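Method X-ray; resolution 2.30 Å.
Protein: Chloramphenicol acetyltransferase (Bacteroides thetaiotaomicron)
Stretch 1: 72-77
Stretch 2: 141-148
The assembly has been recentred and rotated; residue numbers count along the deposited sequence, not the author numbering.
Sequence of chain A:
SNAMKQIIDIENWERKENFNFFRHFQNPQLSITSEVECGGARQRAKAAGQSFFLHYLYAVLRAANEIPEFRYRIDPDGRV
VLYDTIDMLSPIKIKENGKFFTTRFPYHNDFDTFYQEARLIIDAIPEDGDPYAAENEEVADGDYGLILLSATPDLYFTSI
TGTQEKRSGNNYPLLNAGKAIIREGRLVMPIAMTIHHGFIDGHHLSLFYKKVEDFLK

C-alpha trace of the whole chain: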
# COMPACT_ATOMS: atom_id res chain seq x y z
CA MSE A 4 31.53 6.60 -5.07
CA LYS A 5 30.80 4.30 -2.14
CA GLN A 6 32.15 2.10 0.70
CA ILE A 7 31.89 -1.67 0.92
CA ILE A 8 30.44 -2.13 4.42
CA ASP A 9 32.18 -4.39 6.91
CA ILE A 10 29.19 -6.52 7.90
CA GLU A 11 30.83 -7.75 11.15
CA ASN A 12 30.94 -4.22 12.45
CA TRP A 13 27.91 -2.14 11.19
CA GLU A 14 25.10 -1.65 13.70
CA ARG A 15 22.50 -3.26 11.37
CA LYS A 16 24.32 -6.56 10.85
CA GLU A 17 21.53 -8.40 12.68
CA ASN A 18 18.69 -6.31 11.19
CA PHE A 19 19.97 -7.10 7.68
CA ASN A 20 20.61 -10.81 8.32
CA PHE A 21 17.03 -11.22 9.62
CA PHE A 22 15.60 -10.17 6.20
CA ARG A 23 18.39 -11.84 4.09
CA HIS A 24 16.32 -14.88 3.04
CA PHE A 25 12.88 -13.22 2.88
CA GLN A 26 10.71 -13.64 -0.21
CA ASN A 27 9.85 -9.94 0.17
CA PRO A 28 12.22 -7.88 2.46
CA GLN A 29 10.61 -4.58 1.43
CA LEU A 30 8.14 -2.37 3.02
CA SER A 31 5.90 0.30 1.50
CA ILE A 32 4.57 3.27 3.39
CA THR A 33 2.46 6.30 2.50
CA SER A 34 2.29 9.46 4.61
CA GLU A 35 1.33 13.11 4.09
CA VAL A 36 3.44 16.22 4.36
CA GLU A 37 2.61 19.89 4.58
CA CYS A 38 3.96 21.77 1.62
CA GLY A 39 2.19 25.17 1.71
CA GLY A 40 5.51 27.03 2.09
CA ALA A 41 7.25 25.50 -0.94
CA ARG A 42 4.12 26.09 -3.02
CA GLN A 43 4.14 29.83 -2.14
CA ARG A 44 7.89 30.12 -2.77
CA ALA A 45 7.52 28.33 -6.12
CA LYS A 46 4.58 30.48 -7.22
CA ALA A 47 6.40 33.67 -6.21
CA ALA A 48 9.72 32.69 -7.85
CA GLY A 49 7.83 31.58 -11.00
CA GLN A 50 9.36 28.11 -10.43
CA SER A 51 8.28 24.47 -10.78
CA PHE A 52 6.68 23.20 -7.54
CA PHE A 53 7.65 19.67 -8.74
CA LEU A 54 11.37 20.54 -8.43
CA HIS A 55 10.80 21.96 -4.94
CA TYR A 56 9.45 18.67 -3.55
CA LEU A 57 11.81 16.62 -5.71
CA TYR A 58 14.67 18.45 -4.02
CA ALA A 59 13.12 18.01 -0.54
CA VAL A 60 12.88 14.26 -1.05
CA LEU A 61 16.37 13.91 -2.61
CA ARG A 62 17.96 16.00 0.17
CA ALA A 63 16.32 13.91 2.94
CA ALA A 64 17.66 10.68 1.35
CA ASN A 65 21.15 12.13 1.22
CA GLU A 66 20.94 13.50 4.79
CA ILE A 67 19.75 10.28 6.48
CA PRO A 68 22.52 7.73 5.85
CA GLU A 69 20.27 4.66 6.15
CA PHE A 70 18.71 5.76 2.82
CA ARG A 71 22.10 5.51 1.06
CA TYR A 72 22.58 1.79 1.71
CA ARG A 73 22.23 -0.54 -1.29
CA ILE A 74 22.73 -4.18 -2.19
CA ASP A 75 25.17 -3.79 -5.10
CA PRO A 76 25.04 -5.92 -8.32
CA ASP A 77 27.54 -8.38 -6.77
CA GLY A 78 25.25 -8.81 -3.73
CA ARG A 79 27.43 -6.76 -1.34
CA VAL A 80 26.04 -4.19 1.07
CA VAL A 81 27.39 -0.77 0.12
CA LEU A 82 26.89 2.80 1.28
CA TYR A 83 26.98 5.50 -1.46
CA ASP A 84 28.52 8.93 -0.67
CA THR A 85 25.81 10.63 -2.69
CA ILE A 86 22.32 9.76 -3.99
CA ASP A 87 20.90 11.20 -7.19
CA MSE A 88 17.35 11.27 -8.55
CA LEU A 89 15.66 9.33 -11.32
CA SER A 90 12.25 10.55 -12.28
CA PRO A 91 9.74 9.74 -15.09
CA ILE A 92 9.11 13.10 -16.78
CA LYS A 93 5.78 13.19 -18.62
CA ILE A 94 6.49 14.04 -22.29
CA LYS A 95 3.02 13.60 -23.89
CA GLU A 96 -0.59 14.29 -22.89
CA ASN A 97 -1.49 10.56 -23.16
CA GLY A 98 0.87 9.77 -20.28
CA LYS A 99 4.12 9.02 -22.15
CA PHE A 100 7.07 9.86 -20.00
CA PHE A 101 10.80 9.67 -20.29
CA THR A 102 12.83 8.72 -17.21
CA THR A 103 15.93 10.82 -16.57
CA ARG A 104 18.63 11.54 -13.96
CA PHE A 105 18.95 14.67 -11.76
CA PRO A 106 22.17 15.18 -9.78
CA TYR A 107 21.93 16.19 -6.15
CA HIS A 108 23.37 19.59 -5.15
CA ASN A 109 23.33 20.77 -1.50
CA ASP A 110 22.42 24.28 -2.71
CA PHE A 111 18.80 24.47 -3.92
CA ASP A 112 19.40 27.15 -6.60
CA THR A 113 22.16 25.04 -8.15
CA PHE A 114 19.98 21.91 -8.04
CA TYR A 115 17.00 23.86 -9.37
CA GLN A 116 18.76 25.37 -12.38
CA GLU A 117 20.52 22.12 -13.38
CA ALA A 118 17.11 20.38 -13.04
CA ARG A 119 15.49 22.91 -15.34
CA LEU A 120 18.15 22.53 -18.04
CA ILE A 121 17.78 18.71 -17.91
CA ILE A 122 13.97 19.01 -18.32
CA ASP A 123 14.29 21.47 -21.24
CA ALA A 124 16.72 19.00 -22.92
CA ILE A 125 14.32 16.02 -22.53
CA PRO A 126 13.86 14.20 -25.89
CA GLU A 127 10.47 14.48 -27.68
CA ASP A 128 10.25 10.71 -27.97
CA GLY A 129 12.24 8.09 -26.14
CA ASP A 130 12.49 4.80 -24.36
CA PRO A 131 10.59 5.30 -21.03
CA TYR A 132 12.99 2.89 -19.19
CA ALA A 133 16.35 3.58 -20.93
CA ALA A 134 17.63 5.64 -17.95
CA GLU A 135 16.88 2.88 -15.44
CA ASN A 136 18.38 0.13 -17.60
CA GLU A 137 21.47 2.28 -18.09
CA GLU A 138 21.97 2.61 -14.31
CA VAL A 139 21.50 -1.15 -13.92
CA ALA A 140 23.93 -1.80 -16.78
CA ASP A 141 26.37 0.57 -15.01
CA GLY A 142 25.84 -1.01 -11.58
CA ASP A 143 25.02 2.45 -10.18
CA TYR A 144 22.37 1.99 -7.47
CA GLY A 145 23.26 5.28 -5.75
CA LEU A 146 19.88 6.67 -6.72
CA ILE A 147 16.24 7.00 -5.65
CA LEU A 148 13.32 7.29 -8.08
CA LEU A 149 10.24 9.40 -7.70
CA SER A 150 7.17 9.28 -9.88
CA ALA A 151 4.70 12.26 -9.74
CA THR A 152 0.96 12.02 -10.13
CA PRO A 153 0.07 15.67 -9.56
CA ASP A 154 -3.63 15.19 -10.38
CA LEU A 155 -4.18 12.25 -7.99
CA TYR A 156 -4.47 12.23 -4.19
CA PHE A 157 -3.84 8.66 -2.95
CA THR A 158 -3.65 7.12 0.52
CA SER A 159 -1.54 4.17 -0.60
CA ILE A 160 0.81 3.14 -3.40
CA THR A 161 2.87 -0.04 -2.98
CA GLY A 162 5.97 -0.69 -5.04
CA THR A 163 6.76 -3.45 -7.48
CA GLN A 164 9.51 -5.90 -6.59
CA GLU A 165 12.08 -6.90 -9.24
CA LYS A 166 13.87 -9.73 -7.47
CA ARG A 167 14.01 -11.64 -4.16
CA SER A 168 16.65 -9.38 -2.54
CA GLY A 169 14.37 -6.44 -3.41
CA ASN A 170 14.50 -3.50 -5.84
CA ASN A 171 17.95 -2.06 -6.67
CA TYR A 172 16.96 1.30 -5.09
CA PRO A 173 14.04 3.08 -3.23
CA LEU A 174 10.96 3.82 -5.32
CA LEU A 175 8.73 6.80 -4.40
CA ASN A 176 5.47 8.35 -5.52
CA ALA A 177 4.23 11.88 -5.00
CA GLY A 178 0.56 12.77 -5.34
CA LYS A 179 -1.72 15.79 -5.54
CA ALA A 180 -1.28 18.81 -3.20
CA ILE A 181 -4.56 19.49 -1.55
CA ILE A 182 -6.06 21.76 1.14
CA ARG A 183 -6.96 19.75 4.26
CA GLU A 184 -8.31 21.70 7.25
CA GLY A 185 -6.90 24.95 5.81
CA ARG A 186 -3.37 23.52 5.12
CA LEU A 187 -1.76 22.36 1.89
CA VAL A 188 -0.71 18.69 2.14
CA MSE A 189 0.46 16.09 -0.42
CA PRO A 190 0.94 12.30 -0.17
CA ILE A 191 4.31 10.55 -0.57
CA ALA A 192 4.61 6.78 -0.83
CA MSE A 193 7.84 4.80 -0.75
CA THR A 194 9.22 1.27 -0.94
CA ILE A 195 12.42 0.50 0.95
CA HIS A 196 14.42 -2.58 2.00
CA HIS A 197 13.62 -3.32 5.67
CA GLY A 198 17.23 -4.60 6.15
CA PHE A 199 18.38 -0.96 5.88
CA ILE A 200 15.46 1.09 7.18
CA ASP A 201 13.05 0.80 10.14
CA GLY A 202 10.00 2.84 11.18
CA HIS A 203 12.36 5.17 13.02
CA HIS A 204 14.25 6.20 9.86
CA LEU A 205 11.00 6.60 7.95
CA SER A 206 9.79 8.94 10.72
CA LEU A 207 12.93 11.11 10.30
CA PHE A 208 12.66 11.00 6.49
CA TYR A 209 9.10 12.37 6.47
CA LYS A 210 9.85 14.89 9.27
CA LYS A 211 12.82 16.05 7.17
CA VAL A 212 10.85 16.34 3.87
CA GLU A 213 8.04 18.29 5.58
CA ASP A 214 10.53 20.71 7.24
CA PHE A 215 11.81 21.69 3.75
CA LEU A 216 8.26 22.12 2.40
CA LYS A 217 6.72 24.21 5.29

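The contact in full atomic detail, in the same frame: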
# COMPACT_ATOMS: atom_id res chain seq x y z
N TYR A 72 22.14 3.18 1.72
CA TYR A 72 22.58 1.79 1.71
C TYR A 72 21.90 1.05 0.57
O TYR A 72 20.67 1.21 0.37
CB TYR A 72 22.23 1.10 3.03
CG TYR A 72 23.18 1.44 4.17
CD1 TYR A 72 24.10 0.50 4.64
CD2 TYR A 72 23.18 2.73 4.75
CE1 TYR A 72 24.97 0.83 5.67
CE2 TYR A 72 24.05 3.06 5.77
CZ TYR A 72 24.94 2.11 6.23
OH TYR A 72 25.79 2.46 7.26
N ARG A 73 22.69 0.25 -0.15
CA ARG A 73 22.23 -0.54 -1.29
C ARG A 73 22.84 -1.94 -1.27
O ARG A 73 23.88 -2.18 -0.65
CB ARG A 73 22.58 0.15 -2.62
CG ARG A 73 22.05 1.55 -2.77
CD ARG A 73 20.52 1.61 -3.06
NE ARG A 73 20.07 3.00 -3.19
CZ ARG A 73 19.68 3.80 -2.18
NH1 ARG A 73 19.66 3.37 -0.93
NH2 ARG A 73 19.27 5.03 -2.43
N ILE A 74 22.15 -2.88 -1.91
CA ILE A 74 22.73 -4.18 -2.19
C ILE A 74 23.24 -4.01 -3.61
O ILE A 74 22.42 -3.86 -4.55
CB ILE A 74 21.70 -5.34 -2.12
CG1 ILE A 74 21.03 -5.42 -0.74
CG2 ILE A 74 22.37 -6.67 -2.52
CD1 ILE A 74 20.07 -6.62 -0.54
N ASP A 75 24.56 -3.99 -3.78
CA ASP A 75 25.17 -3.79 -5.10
C ASP A 75 24.97 -5.00 -6.04
O ASP A 75 24.54 -6.06 -5.59
CB ASP A 75 26.65 -3.41 -4.94
CG ASP A 75 26.92 -1.94 -5.27
OD1 ASP A 75 25.98 -1.16 -5.60
OD2 ASP A 75 28.12 -1.55 -5.20
N PRO A 76 25.24 -4.82 -7.36
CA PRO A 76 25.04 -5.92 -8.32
C PRO A 76 25.67 -7.25 -7.90
O PRO A 76 25.11 -8.30 -8.14
CB PRO A 76 25.69 -5.40 -9.60
CG PRO A 76 25.66 -3.92 -9.47
CD PRO A 76 25.67 -3.57 -8.02
N ASP A 77 26.83 -7.19 -7.25
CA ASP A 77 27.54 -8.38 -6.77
C ASP A 77 26.99 -8.93 -5.45
O ASP A 77 27.56 -9.87 -4.88
CB ASP A 77 29.04 -8.06 -6.63
CG ASP A 77 29.31 -6.89 -5.69
OD1 ASP A 77 28.35 -6.21 -5.23
OD2 ASP A 77 30.51 -6.65 -5.39
N ASP A 141 25.23 -0.05 -15.69
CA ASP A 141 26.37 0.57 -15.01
C ASP A 141 26.67 0.04 -13.61
O ASP A 141 27.75 0.32 -13.07
CB ASP A 141 26.03 2.01 -14.79
CG ASP A 141 26.94 2.92 -15.48
OD1 ASP A 141 27.67 3.62 -14.73
OD2 ASP A 141 26.92 2.93 -16.74
N GLY A 142 25.72 -0.64 -12.99
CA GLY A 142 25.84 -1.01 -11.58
C GLY A 142 25.78 0.19 -10.65
O GLY A 142 26.32 0.14 -9.57
N ASP A 143 25.14 1.29 -11.06
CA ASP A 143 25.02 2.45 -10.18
C ASP A 143 23.64 2.43 -9.51
O ASP A 143 22.62 2.75 -10.15
CB ASP A 143 25.26 3.77 -10.93
CG ASP A 143 25.32 4.99 -10.00
OD1 ASP A 143 25.22 4.87 -8.77
OD2 ASP A 143 25.44 6.12 -10.51
N TYR A 144 23.62 2.02 -8.24
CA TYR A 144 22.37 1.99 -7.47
C TYR A 144 22.29 3.18 -6.49
O TYR A 144 21.40 3.24 -5.64
CB TYR A 144 22.19 0.66 -6.72
CG TYR A 144 22.13 -0.57 -7.59
CD1 TYR A 144 21.92 -0.49 -8.97
CD2 TYR A 144 22.22 -1.85 -7.02
CE1 TYR A 144 21.85 -1.62 -9.77
CE2 TYR A 144 22.15 -2.99 -7.81
CZ TYR A 144 21.99 -2.86 -9.19
OH TYR A 144 21.91 -3.98 -9.97
N GLY A 145 23.22 4.12 -6.63
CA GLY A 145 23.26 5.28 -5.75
C GLY A 145 22.26 6.32 -6.20
O GLY A 145 22.62 7.46 -6.58
N LEU A 146 21.00 5.90 -6.17
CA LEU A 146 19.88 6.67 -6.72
C LEU A 146 18.60 6.39 -5.93
O LEU A 146 18.49 5.37 -5.28
CB LEU A 146 19.62 6.25 -8.17
CG LEU A 146 20.70 6.51 -9.21
CD1 LEU A 146 20.60 5.42 -10.25
CD2 LEU A 146 20.55 7.91 -9.82
N ILE A 147 17.64 7.29 -6.02
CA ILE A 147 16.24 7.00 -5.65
C ILE A 147 15.44 7.40 -6.87
O ILE A 147 15.99 8.00 -7.79
CB ILE A 147 15.75 7.71 -4.35
CG1 ILE A 147 15.89 9.24 -4.44
CG2 ILE A 147 16.54 7.17 -3.17
CD1 ILE A 147 15.16 10.02 -3.29
N LEU A 148 14.17 7.00 -6.91
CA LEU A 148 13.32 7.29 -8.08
C LEU A 148 11.97 7.74 -7.59
O LEU A 148 11.39 7.10 -6.71
CB LEU A 148 13.16 6.07 -9.02
CG LEU A 148 12.23 6.28 -10.23
CD1 LEU A 148 12.67 5.45 -11.44
CD2 LEU A 148 10.73 6.00 -9.86

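R73 and Y144 carry most of this contact, which buries 334 Å² in all. The two segments run in roughly opposing directions, 150° apart. R73 leaves the strand 72-74 with its CB toward the other stretch. Its chi1 and chi2 are both m and chi3 is t, so the chain bends near the backbone and then extends past Y144. This brings the guanidinium edge to two carbonyls. R73 NE donates to Y144 O at 2.8 Å, and R73 NH2 to L146 O at 3.0 Å. R73 NH1 donates back to Y72 O at 2.7 Å, which steadies the group from its own strand. An arginine suits this buried place because its several N-H groups can serve several carbonyls at once. I147 CG2 lies 3.5 Å from R73 NH2.

Y144 also points its CB toward the other stretch, with chi1 m at -61°. This rotamer and a chi2 of -15° set the CD2-CE2 side of the ring against I74 O and P76 CD. Its ring reaches alongside I74, D75 and P76. I74 O meets the ring edge, 3.2 Å from Y144 CD2. P76 CD packs 3.6 Å from Y144 CE2, an apolar contact.

P76 CG also lies 3.6 Å from G142 CA. G142 is the first residue past a helix, in a Schellman motif, and its positive phi (68°) favours glycine. A CB there would sit only 3.2 Å from P76 CG, which is tight.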